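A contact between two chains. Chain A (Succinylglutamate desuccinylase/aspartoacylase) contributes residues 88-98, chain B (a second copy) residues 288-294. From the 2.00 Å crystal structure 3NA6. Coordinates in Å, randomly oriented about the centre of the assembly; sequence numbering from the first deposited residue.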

ATOM      1  N   VAL A  88      -7.653  32.072  -0.250  1.00 22.39           N
ATOM      2  CA  VAL A  88      -7.705  30.597  -0.169  1.00 21.81           C
ATOM      3  C   VAL A  88      -6.247  30.112  -0.210  1.00 21.06           C
ATOM      4  O   VAL A  88      -5.686  29.888  -1.278  1.00 18.29           O
ATOM      5  CB  VAL A  88      -8.488  30.041  -1.365  1.00 20.72           C
ATOM      6  CG1 VAL A  88      -8.595  28.502  -1.336  1.00 15.56           C
ATOM      7  CG2 VAL A  88      -9.890  30.680  -1.426  1.00 18.38           C
ATOM      8  N   PRO A  89      -5.606  30.003   0.956  1.00 21.25           N
ATOM      9  CA  PRO A  89      -4.170  29.650   0.969  1.00 20.07           C
ATOM     10  C   PRO A  89      -3.874  28.249   0.460  1.00 20.26           C
ATOM     11  O   PRO A  89      -2.779  27.998  -0.032  1.00 20.27           O
ATOM     12  CB  PRO A  89      -3.767  29.767   2.439  1.00 21.52           C
ATOM     13  CG  PRO A  89      -4.987  30.236   3.187  1.00 26.99           C
ATOM     14  CD  PRO A  89      -6.169  30.184   2.303  1.00 20.53           C
ATOM     15  N   TYR A  90      -4.841  27.348   0.616  1.00 21.05           N
ATOM     16  CA  TYR A  90      -4.699  25.959   0.222  1.00 20.58           C
ATOM     17  C   TYR A  90      -5.792  25.597  -0.801  1.00 19.67           C
ATOM     18  O   TYR A  90      -6.851  25.121  -0.460  1.00 22.40           O
ATOM     19  CB  TYR A  90      -4.768  25.058   1.451  1.00 21.64           C
ATOM     20  CG  TYR A  90      -3.981  25.480   2.654  1.00 21.86           C
ATOM     21  CD1 TYR A  90      -2.634  25.762   2.567  1.00 16.67           C
ATOM     22  CD2 TYR A  90      -4.577  25.514   3.914  1.00 23.71           C
ATOM     23  CE1 TYR A  90      -1.872  26.101   3.726  1.00 20.55           C
ATOM     24  CE2 TYR A  90      -3.851  25.838   5.064  1.00 20.15           C
ATOM     25  CZ  TYR A  90      -2.485  26.156   4.959  1.00 20.01           C
ATOM     26  OH  TYR A  90      -1.763  26.478   6.101  1.00 17.75           O
ATOM     27  N   PHE A  91      -5.512  25.878  -2.067  1.00 20.03           N
ATOM     28  CA  PHE A  91      -6.467  25.797  -3.166  1.00 19.41           C
ATOM     29  C   PHE A  91      -6.833  24.334  -3.477  1.00 20.07           C
ATOM     30  O   PHE A  91      -7.987  23.956  -3.401  1.00 18.88           O
ATOM     31  CB  PHE A  91      -5.811  26.508  -4.335  1.00 22.09           C
ATOM     32  CG  PHE A  91      -6.680  26.757  -5.555  1.00 21.64           C
ATOM     33  CD1 PHE A  91      -8.041  26.573  -5.577  1.00 23.13           C
ATOM     34  CD2 PHE A  91      -6.057  27.236  -6.697  1.00 21.66           C
ATOM     35  CE1 PHE A  91      -8.758  26.834  -6.715  1.00 21.64           C
ATOM     36  CE2 PHE A  91      -6.777  27.519  -7.841  1.00 25.67           C
ATOM     37  CZ  PHE A  91      -8.108  27.312  -7.856  1.00 21.12           C
ATOM     38  N   ASN A  92      -5.873  23.494  -3.826  1.00 22.09           N
ATOM     39  CA  ASN A  92      -6.163  22.057  -3.870  1.00 20.83           C
ATOM     40  C   ASN A  92      -5.905  21.519  -2.485  1.00 18.13           C
ATOM     41  O   ASN A  92      -4.870  20.883  -2.213  1.00 18.34           O
ATOM     42  CB  ASN A  92      -5.340  21.299  -4.900  1.00 20.08           C
ATOM     43  CG  ASN A  92      -5.846  19.891  -5.096  1.00 29.71           C
ATOM     44  OD1 ASN A  92      -6.646  19.393  -4.280  1.00 24.09           O
ATOM     45  ND2 ASN A  92      -5.453  19.258  -6.203  1.00 20.99           N
ATOM     46  N   TYR A  93      -6.872  21.761  -1.618  1.00 18.75           N
ATOM     47  CA  TYR A  93      -6.714  21.481  -0.216  1.00 16.54           C
ATOM     48  C   TYR A  93      -6.325  20.028   0.059  1.00 18.79           C
ATOM     49  O   TYR A  93      -5.373  19.770   0.798  1.00 19.30           O
ATOM     50  CB  TYR A  93      -7.936  21.936   0.576  1.00 15.64           C
ATOM     51  CG  TYR A  93      -7.804  21.688   2.072  1.00 19.60           C
ATOM     52  CD1 TYR A  93      -6.773  22.249   2.805  1.00 24.74           C
ATOM     53  CD2 TYR A  93      -8.698  20.866   2.731  1.00 28.20           C
ATOM     54  CE1 TYR A  93      -6.655  22.020   4.153  1.00 28.42           C
ATOM     55  CE2 TYR A  93      -8.573  20.614   4.080  1.00 24.98           C
ATOM     56  CZ  TYR A  93      -7.558  21.200   4.779  1.00 26.41           C
ATOM     57  OH  TYR A  93      -7.461  20.944   6.107  1.00 25.93           O
ATOM     58  N   PRO A  94      -7.006  19.075  -0.575  1.00 20.38           N
ATOM     59  CA  PRO A  94      -6.587  17.680  -0.354  1.00 22.11           C
ATOM     60  C   PRO A  94      -5.145  17.401  -0.752  1.00 21.93           C
ATOM     61  O   PRO A  94      -4.440  16.698   0.004  1.00 20.89           O
ATOM     62  CB  PRO A  94      -7.596  16.880  -1.188  1.00 24.34           C
ATOM     63  CG  PRO A  94      -8.827  17.771  -1.181  1.00 22.23           C
ATOM     64  CD  PRO A  94      -8.247  19.139  -1.368  1.00 24.02           C
ATOM     65  N   ALA A  95      -4.678  17.987  -1.864  1.00 20.56           N
ATOM     66  CA  ALA A  95      -3.288  17.807  -2.284  1.00 19.90           C
ATOM     67  C   ALA A  95      -2.384  18.431  -1.219  1.00 19.76           C
ATOM     68  O   ALA A  95      -1.387  17.834  -0.804  1.00 20.88           O
ATOM     69  CB  ALA A  95      -3.001  18.427  -3.651  1.00 18.20           C
ATOM     70  N   PHE A  96      -2.743  19.619  -0.759  1.00 21.34           N
ATOM     71  CA  PHE A  96      -1.949  20.263   0.302  1.00 19.58           C
ATOM     72  C   PHE A  96      -1.861  19.393   1.561  1.00 22.41           C
ATOM     73  O   PHE A  96      -0.778  19.196   2.119  1.00 19.60           O
ATOM     74  CB  PHE A  96      -2.471  21.653   0.642  1.00 21.13           C
ATOM     75  CG  PHE A  96      -1.852  22.221   1.852  1.00 21.88           C
ATOM     76  CD1 PHE A  96      -0.565  22.702   1.805  1.00 24.69           C
ATOM     77  CD2 PHE A  96      -2.525  22.228   3.062  1.00 23.01           C
ATOM     78  CE1 PHE A  96       0.044  23.190   2.933  1.00 27.59           C
ATOM     79  CE2 PHE A  96      -1.923  22.738   4.196  1.00 20.74           C
ATOM     80  CZ  PHE A  96      -0.626  23.216   4.127  1.00 23.73           C
ATOM     81  N   ARG A  97      -2.975  18.844   2.007  1.00 23.42           N
ATOM     82  CA  ARG A  97      -2.918  17.992   3.181  1.00 26.36           C
ATOM     83  C   ARG A  97      -2.030  16.758   2.996  1.00 27.03           C
ATOM     84  O   ARG A  97      -1.489  16.282   3.966  1.00 24.87           O
ATOM     85  CB  ARG A  97      -4.315  17.563   3.632  1.00 28.25           C
ATOM     86  CG  ARG A  97      -5.145  18.702   4.286  1.00 36.98           C
ATOM     87  CD  ARG A  97      -4.425  19.488   5.467  1.00 43.19           C
ATOM     88  NE  ARG A  97      -4.332  18.825   6.781  1.00 44.25           N
ATOM     89  CZ  ARG A  97      -5.365  18.461   7.557  1.00 58.21           C
ATOM     90  NH1 ARG A  97      -6.634  18.614   7.173  1.00 62.32           N
ATOM     91  NH2 ARG A  97      -5.125  17.896   8.734  1.00 62.11           N
ATOM     92  N   ALA A  98      -1.873  16.272   1.765  1.00 23.98           N
ATOM     93  CA  ALA A  98      -1.011  15.114   1.467  1.00 24.22           C
ATOM     94  C   ALA A  98       0.417  15.507   1.109  1.00 25.06           C
ATOM     95  O   ALA A  98       1.185  14.643   0.726  1.00 22.69           O
ATOM     96  CB  ALA A  98      -1.611  14.269   0.298  1.00 18.29           C
TER
ATOM     97  N   TRP B 288       2.029  27.568  11.088  1.00 20.60           N
ATOM     98  CA  TRP B 288       0.674  28.031  10.735  1.00 19.41           C
ATOM     99  C   TRP B 288      -0.239  26.805  10.675  1.00 19.83           C
ATOM    100  O   TRP B 288       0.200  25.709  10.355  1.00 23.67           O
ATOM    101  CB  TRP B 288       0.657  28.747   9.387  1.00 20.88           C
ATOM    102  CG  TRP B 288       1.427  30.017   9.337  1.00 22.92           C
ATOM    103  CD1 TRP B 288       2.758  30.175   9.034  1.00 27.41           C
ATOM    104  CD2 TRP B 288       0.929  31.319   9.636  1.00 19.85           C
ATOM    105  NE1 TRP B 288       3.100  31.515   9.105  1.00 22.45           N
ATOM    106  CE2 TRP B 288       2.006  32.230   9.504  1.00 22.24           C
ATOM    107  CE3 TRP B 288      -0.330  31.811  10.003  1.00 21.40           C
ATOM    108  CZ2 TRP B 288       1.853  33.610   9.714  1.00 27.46           C
ATOM    109  CZ3 TRP B 288      -0.466  33.163  10.246  1.00 23.48           C
ATOM    110  CH2 TRP B 288       0.617  34.048  10.083  1.00 23.40           C
ATOM    111  N   SER B 289      -1.500  27.003  10.982  1.00 20.89           N
ATOM    112  CA  SER B 289      -2.492  25.942  10.936  1.00 20.53           C
ATOM    113  C   SER B 289      -2.577  25.392   9.550  1.00 21.17           C
ATOM    114  O   SER B 289      -2.768  26.154   8.579  1.00 24.58           O
ATOM    115  CB  SER B 289      -3.888  26.461  11.319  1.00 21.85           C
ATOM    116  OG  SER B 289      -4.876  25.455  11.123  1.00 22.67           O
ATOM    117  N   PRO B 290      -2.500  24.061   9.443  1.00 22.41           N
ATOM    118  CA  PRO B 290      -2.698  23.380   8.177  1.00 21.87           C
ATOM    119  C   PRO B 290      -4.148  23.190   7.796  1.00 24.40           C
ATOM    120  O   PRO B 290      -4.414  22.658   6.736  1.00 25.70           O
ATOM    121  CB  PRO B 290      -2.100  22.006   8.447  1.00 23.10           C
ATOM    122  CG  PRO B 290      -2.545  21.719   9.801  1.00 23.00           C
ATOM    123  CD  PRO B 290      -2.425  23.086  10.553  1.00 23.14           C
ATOM    124  N   ASP B 291      -5.089  23.571   8.644  1.00 24.15           N
ATOM    125  CA  ASP B 291      -6.475  23.281   8.294  1.00 25.62           C
ATOM    126  C   ASP B 291      -7.526  24.385   8.502  1.00 25.50           C
ATOM    127  O   ASP B 291      -8.711  24.139   8.343  1.00 27.01           O
ATOM    128  CB  ASP B 291      -6.914  22.004   8.974  1.00 26.92           C
ATOM    129  CG  ASP B 291      -6.879  22.081  10.482  1.00 28.63           C
ATOM    130  OD1 ASP B 291      -6.851  23.167  11.072  1.00 27.68           O
ATOM    131  OD2 ASP B 291      -6.927  21.004  11.088  1.00 38.37           O
ATOM    132  N   ARG B 292      -7.089  25.581   8.838  1.00 24.22           N
ATOM    133  CA  ARG B 292      -7.978  26.730   8.855  1.00 24.49           C
ATOM    134  C   ARG B 292      -7.197  28.036   8.666  1.00 23.02           C
ATOM    135  O   ARG B 292      -5.961  28.068   8.726  1.00 24.99           O
ATOM    136  CB  ARG B 292      -8.794  26.773  10.162  1.00 27.75           C
ATOM    137  CG  ARG B 292      -7.991  26.916  11.458  1.00 30.53           C
ATOM    138  CD  ARG B 292      -8.754  26.263  12.662  1.00 33.26           C
ATOM    139  NE  ARG B 292      -8.833  24.806  12.514  1.00 35.75           N
ATOM    140  CZ  ARG B 292      -9.953  24.070  12.409  1.00 34.17           C
ATOM    141  NH1 ARG B 292     -11.164  24.608  12.479  1.00 31.94           N
ATOM    142  NH2 ARG B 292      -9.851  22.753  12.240  1.00 40.76           N
ATOM    143  N   THR B 293      -7.935  29.113   8.423  1.00 22.75           N
ATOM    144  CA  THR B 293      -7.373  30.441   8.341  1.00 24.14           C
ATOM    145  C   THR B 293      -7.767  31.249   9.561  1.00 24.62           C
ATOM    146  O   THR B 293      -8.715  30.917  10.282  1.00 23.46           O
ATOM    147  CB  THR B 293      -7.912  31.193   7.102  1.00 24.63           C
ATOM    148  OG1 THR B 293      -9.344  31.209   7.158  1.00 26.06           O
ATOM    149  CG2 THR B 293      -7.403  30.481   5.779  1.00 20.80           C
ATOM    150  N   GLY B 294      -7.034  32.331   9.761  1.00 23.47           N
ATOM    151  CA  GLY B 294      -7.391  33.344  10.755  1.00 25.91           C
ATOM    152  C   GLY B 294      -6.776  33.111  12.117  1.00 28.18           C
ATOM    153  O   GLY B 294      -6.937  33.936  13.002  1.00 31.27           O
TER
HETATM  154  O   HOH W   1      -8.857  18.700   9.423  1.00 39.67           O

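Interfaces between protein copies often spend few direct hydrogen bonds and satisfy most polar groups locally, and this contact between two copies of one desuccinylase/aspartoacylase illustrates the economy. One direct hydrogen bond crosses it: Tyr A90 OH donates to Ser B289 O at 2.7 Å, the carbonyl lying near the plane of the ring, at its edge. The next carbonyl, Pro B290 O, receives no hydrogen bond from the chain A stretch. Pro B290 O is instead ringed by carbon, with Arg A97 CD at 3.4 Å, Tyr A93 CE1 at 3.5 Å and Phe A96 CE2 at 3.6 Å; it meets the last two rings at their edges, where the weakly positive C-H groups suit an oxygen.

The charged groups are served mainly within their own chains. Asp B291 OD1 forms a salt bridge with Arg B292 NE at 2.9 Å, while Ser B289 OG accepts from Asp B291 N at 3.1 Å. Across the contact, Arg A97 NH2 and Asp B291 OD2 stand 4.3 Å apart, with the oxygen well out of the guanidinium plane, so only charge attraction operates. Arg A97 NH1 makes a weak bond to Tyr A93 OH (2.7 Å) and donates to water 1 (3.2 Å from NH1), which in turn donates weakly to Asp B291 OD2 (3.4 Å from the water oxygen), completing an indirect link.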